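Local coordinates for esterase (uncultured bacterium FLS12, PDB 4RGY), which hydrolyses esters as an alkaline esterase active at low temperature, and belongs to the putative esterase family of alpha/beta hydrolases, at residues R62-I65 and E66-V69; P79-H82 and R83-Y86. All blocks are in the same frame, centred on the assembly; numbering follows the deposited sequence.

Interaction 1 of 2, residues R62-I65 and E66-V69; sequences RTSI and ERYV
Tyr68 lays its ring across Ser64, one face taking both the CB and the carbonyl of the serine. CB of Ser64 sits 4.0 Å from the ring centroid of Tyr68, toward CZ and close enough to the normal for a CH-pi contact, while Ser64 O lies over the same face toward CG and CD2. With CG of Tyr68 anti to its own carbonyl carbon (chi1 -61°), the ring folds back toward the start of the helix. Arg67 reaches Ser64 as well: its chain bends at CG-CD (chi3 57°) and carries NH2 to 3.0 Å from Ser64 OG, approaching obliquely, while its NE bonds to Arg62 O of the second subunit. Ser64 holds the N-cap position of the short helix 65-68, and Thr63 just before it forms an ST turn, OG1 accepting from Ile65 N at 3.0 Å. The first helical bond runs from Tyr68 N to Ser64 O (3.0 Å), and Val69 N to Ile65 O follows. Tyr68 OH makes a weak hydrogen bond to Asp251. A phenylalanine here would probably keep the ring over Ser64 but leave Asp251 without that bond. Beyond the backbone, Ile65 CD1 meets Val69 CG1 at 3.9 Å, the two side chains crossing at a slant. Glu66 extends the other way, its carboxylate salt-bridged to Arg61 and Arg62 of the second subunit.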
loop_
_atom_site.group_PDB
_atom_site.type_symbol
_atom_site.label_atom_id
_atom_site.label_comp_id
_atom_site.label_asym_id
_atom_site.label_seq_id
_atom_site.Cartn_x
_atom_site.Cartn_y
_atom_site.Cartn_z
ATOM N N ARG A 62 -6.292 10.347 9.277
ATOM C CA ARG A 62 -6.518 11.441 10.224
ATOM C C ARG A 62 -7.661 11.220 11.199
ATOM O O ARG A 62 -7.955 12.092 12.021
ATOM C CB ARG A 62 -6.748 12.739 9.460
ATOM C CG ARG A 62 -5.662 13.020 8.462
ATOM C CD ARG A 62 -4.321 13.120 9.142
ATOM N NE ARG A 62 -3.254 13.169 8.152
ATOM C CZ ARG A 62 -2.944 14.257 7.462
ATOM N NH1 ARG A 62 -3.618 15.380 7.672
ATOM N NH2 ARG A 62 -1.963 14.225 6.565
ATOM N N THR A 63 -8.323 10.071 11.092
ATOM C CA THR A 63 -9.361 9.685 12.046
ATOM C C THR A 63 -9.172 8.237 12.442
ATOM O O THR A 63 -8.331 7.527 11.870
ATOM C CB THR A 63 -10.807 9.824 11.489
ATOM O OG1 THR A 63 -11.110 8.746 10.591
ATOM C CG2 THR A 63 -11.009 11.163 10.798
ATOM N N SER A 64 -9.993 7.783 13.382
ATOM C CA SER A 64 -10.026 6.366 13.727
ATOM C C SER A 64 -11.268 5.682 13.151
ATOM O O SER A 64 -11.830 4.785 13.779
ATOM C CB SER A 64 -9.951 6.173 15.241
ATOM O OG SER A 64 -8.721 6.658 15.749
ATOM N N ILE A 65 -11.690 6.104 11.956
ATOM C CA ILE A 65 -12.871 5.537 11.314
ATOM C C ILE A 65 -12.943 3.999 11.337
ATOM O O ILE A 65 -14.014 3.437 11.605
ATOM C CB ILE A 65 -13.063 6.104 9.866
ATOM C CG1 ILE A 65 -14.356 5.580 9.232
ATOM C CG2 ILE A 65 -11.870 5.780 8.952
ATOM C CD1 ILE A 65 -15.603 6.038 9.956
ATOM N N GLU A 66 -11.830 3.306 11.078
ATOM C CA GLU A 66 -11.878 1.844 11.080
ATOM C C GLU A 66 -12.309 1.296 12.445
ATOM O O GLU A 66 -13.100 0.357 12.520
ATOM C CB GLU A 66 -10.536 1.232 10.676
ATOM C CG GLU A 66 -10.586 -0.288 10.614
ATOM C CD GLU A 66 -9.249 -0.913 10.302
ATOM O OE1 GLU A 66 -8.467 -0.287 9.566
ATOM O OE2 GLU A 66 -8.988 -2.031 10.792
ATOM N N ARG A 67 -11.792 1.892 13.514
ATOM C CA ARG A 67 -12.199 1.518 14.862
ATOM C C ARG A 67 -13.655 1.889 15.140
ATOM O O ARG A 67 -14.403 1.108 15.723
ATOM C CB ARG A 67 -11.254 2.151 15.883
ATOM C CG ARG A 67 -11.716 2.010 17.323
ATOM C CD ARG A 67 -10.565 2.250 18.301
ATOM N NE ARG A 67 -9.934 3.554 18.113
ATOM C CZ ARG A 67 -10.389 4.681 18.640
ATOM N NH1 ARG A 67 -11.489 4.665 19.383
ATOM N NH2 ARG A 67 -9.757 5.825 18.437
ATOM N N TYR A 68 -14.075 3.061 14.680
ATOM C CA TYR A 68 -15.426 3.518 14.976
ATOM C C TYR A 68 -16.505 2.608 14.390
ATOM O O TYR A 68 -17.594 2.487 14.958
ATOM C CB TYR A 68 -15.627 4.956 14.492
ATOM C CG TYR A 68 -14.712 5.972 15.145
ATOM C CD1 TYR A 68 -14.294 5.823 16.462
ATOM C CD2 TYR A 68 -14.279 7.092 14.446
ATOM C CE1 TYR A 68 -13.466 6.757 17.057
ATOM C CE2 TYR A 68 -13.452 8.030 15.032
ATOM C CZ TYR A 68 -13.048 7.856 16.337
ATOM O OH TYR A 68 -12.217 8.776 16.941
ATOM N N VAL A 69 -16.221 1.967 13.263
ATOM C CA VAL A 69 -17.229 1.118 12.627
ATOM C C VAL A 69 -17.107 -0.355 13.014
ATOM O O VAL A 69 -17.933 -1.170 12.615
ATOM C CB VAL A 69 -17.174 1.217 11.092
ATOM C CG1 VAL A 69 -17.405 2.656 10.651
ATOM C CG2 VAL A 69 -15.838 0.692 10.536
HETATM O O HOH W 1 -9.187 4.550 10.637
#

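Interaction 2 of 2, residues P79-H82 and R83-Y86; sequences PAVH and RSFY
One face of the Tyr86 ring is taken by Val81, whose CG2 stands 3.6 Å from the centroid of the Tyr86 ring and 22° off its normal, a CH-pi contact displaced toward the hydroxyl end. CG1 of Val81 reaches the rim at CE1 of Tyr86 (3.6 Å), and the two side chains cross nearly at right angles. At the ring's edge, in its plane, a water donates to Tyr86 OH (2.9 Å) and also to Pro79 O (2.9 Å), tying the tyrosine back to the end of strand 75-79. The hydroxyl of Tyr86 also bonds with His50 O, and its side chain packs on Met127 and touches the probable nucleophile elbow of the alpha/beta hydrolase fold. The His82 ring turns away from this cluster and meets Tyr95 with planes at about 90°, its ND1 hydrogen-bonded to Tyr95 OH; across the interface it meets His82 of the third subunit.

Between valine and tyrosine the chain doubles back round Ser84. Its OG lies between the backbone N and carbonyl carbon (chi1 66°), where it donates to Val81 O at 2.7 Å and accepts from Tyr86 N at 3.2 Å, the latter an ST turn. Ser84 N adds a weak bond to Val81 O. Arg83 turns away from residues 79-82, to a salt bridge with Glu173 and a hydrogen bond with Gly15 O of the third subunit.

One serine hydroxyl thus acts as donor and acceptor at once, serving a backbone carbonyl and a backbone N-H of two buried residues in a loop without regular structure, while valine and water hold the tyrosine ring by its face and its edge.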
loop_
_atom_site.group_PDB
_atom_site.type_symbol
_atom_site.label_atom_id
_atom_site.label_comp_id
_atom_site.label_asym_id
_atom_site.label_seq_id
_atom_site.Cartn_x
_atom_site.Cartn_y
_atom_site.Cartn_z
ATOM N N PRO A 79 -13.261 6.630 -1.753
ATOM C CA PRO A 79 -12.657 6.797 -3.076
ATOM C C PRO A 79 -11.977 8.148 -3.245
ATOM O O PRO A 79 -11.990 8.944 -2.305
ATOM C CB PRO A 79 -13.862 6.753 -3.978
ATOM C CG PRO A 79 -14.952 7.421 -3.174
ATOM C CD PRO A 79 -14.669 7.066 -1.728
ATOM N N ALA A 80 -11.368 8.367 -4.409
ATOM C CA ALA A 80 -10.664 9.609 -4.726
ATOM C C ALA A 80 -11.315 10.296 -5.913
ATOM O O ALA A 80 -11.635 9.642 -6.915
ATOM C CB ALA A 80 -9.207 9.312 -5.032
ATOM N N VAL A 81 -11.508 11.612 -5.821
ATOM C CA VAL A 81 -12.058 12.367 -6.947
ATOM C C VAL A 81 -11.254 13.613 -7.300
ATOM O O VAL A 81 -11.760 14.505 -8.000
ATOM C CB VAL A 81 -13.529 12.777 -6.726
ATOM C CG1 VAL A 81 -14.382 11.537 -6.486
ATOM C CG2 VAL A 81 -13.646 13.762 -5.558
ATOM N N HIS A 82 -10.018 13.681 -6.812
ATOM C CA HIS A 82 -9.142 14.814 -7.112
ATOM C C HIS A 82 -9.818 16.136 -6.732
ATOM O O HIS A 82 -10.537 16.172 -5.733
ATOM C CB HIS A 82 -8.681 14.730 -8.566
ATOM C CG HIS A 82 -8.078 13.401 -8.889
ATOM N ND1 HIS A 82 -8.399 12.686 -10.022
ATOM C CD2 HIS A 82 -7.214 12.627 -8.188
ATOM C CE1 HIS A 82 -7.740 11.541 -10.016
ATOM N NE2 HIS A 82 -7.016 11.480 -8.913
ATOM N N ARG A 83 -9.606 17.214 -7.484
ATOM C CA ARG A 83 -10.174 18.509 -7.114
ATOM C C ARG A 83 -11.404 18.815 -7.970
ATOM O O ARG A 83 -11.516 19.885 -8.568
ATOM C CB ARG A 83 -9.124 19.620 -7.228
ATOM C CG ARG A 83 -7.935 19.461 -6.279
ATOM C CD ARG A 83 -6.873 20.532 -6.532
ATOM N NE ARG A 83 -7.439 21.872 -6.383
ATOM C CZ ARG A 83 -7.419 22.571 -5.249
ATOM N NH1 ARG A 83 -6.827 22.079 -4.164
ATOM N NH2 ARG A 83 -7.977 23.775 -5.207
ATOM N N SER A 84 -12.342 17.873 -8.003
ATOM C CA SER A 84 -13.451 17.923 -8.956
ATOM C C SER A 84 -14.788 18.382 -8.394
ATOM O O SER A 84 -15.726 18.599 -9.153
ATOM C CB SER A 84 -13.675 16.532 -9.510
ATOM O OG SER A 84 -14.133 15.668 -8.488
ATOM N N PHE A 85 -14.892 18.510 -7.079
ATOM C CA PHE A 85 -16.184 18.785 -6.469
ATOM C C PHE A 85 -17.262 17.771 -6.894
ATOM O O PHE A 85 -18.438 18.110 -6.958
ATOM C CB PHE A 85 -16.632 20.242 -6.724
ATOM C CG PHE A 85 -16.334 21.157 -5.581
ATOM C CD1 PHE A 85 -15.065 21.704 -5.423
ATOM C CD2 PHE A 85 -17.305 21.435 -4.632
ATOM C CE1 PHE A 85 -14.780 22.519 -4.347
ATOM C CE2 PHE A 85 -17.028 22.259 -3.553
ATOM C CZ PHE A 85 -15.766 22.804 -3.417
ATOM N N TYR A 86 -16.865 16.523 -7.145
ATOM C CA TYR A 86 -17.851 15.469 -7.429
ATOM C C TYR A 86 -18.733 15.867 -8.613
ATOM O O TYR A 86 -19.935 15.610 -8.632
ATOM C CB TYR A 86 -18.670 15.156 -6.152
ATOM C CG TYR A 86 -17.743 14.707 -5.041
ATOM C CD1 TYR A 86 -17.385 13.374 -4.902
ATOM C CD2 TYR A 86 -17.178 15.630 -4.165
ATOM C CE1 TYR A 86 -16.502 12.961 -3.918
ATOM C CE2 TYR A 86 -16.293 15.226 -3.170
ATOM C CZ TYR A 86 -15.958 13.889 -3.058
ATOM O OH TYR A 86 -15.062 13.461 -2.109
HETATM O O HOH W 2 -14.255 10.707 -1.980
#

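How the interactions relate
The two contacts follow each other along the chain, interaction 1 finishing at residue 69 and interaction 2 opening at 79, with strand 75-79 of the central sheet leading into the second. Their centres lie 21 Å apart and their nearest atoms about 11 Å, so they do not touch. Interaction 1 is at the periphery, its helix 65-68 between helix 247-260 and the antiparallel strands 2-11 and 16-25; interaction 2 lies deeper, beside helices 95-110 and 127-138. Each also meets a different neighbour: residues 62-69 face the second subunit and 79-86 the third. Two successive parts of one alpha/beta hydrolase fold therefore contribute to separate interfaces of the four-chain assembly.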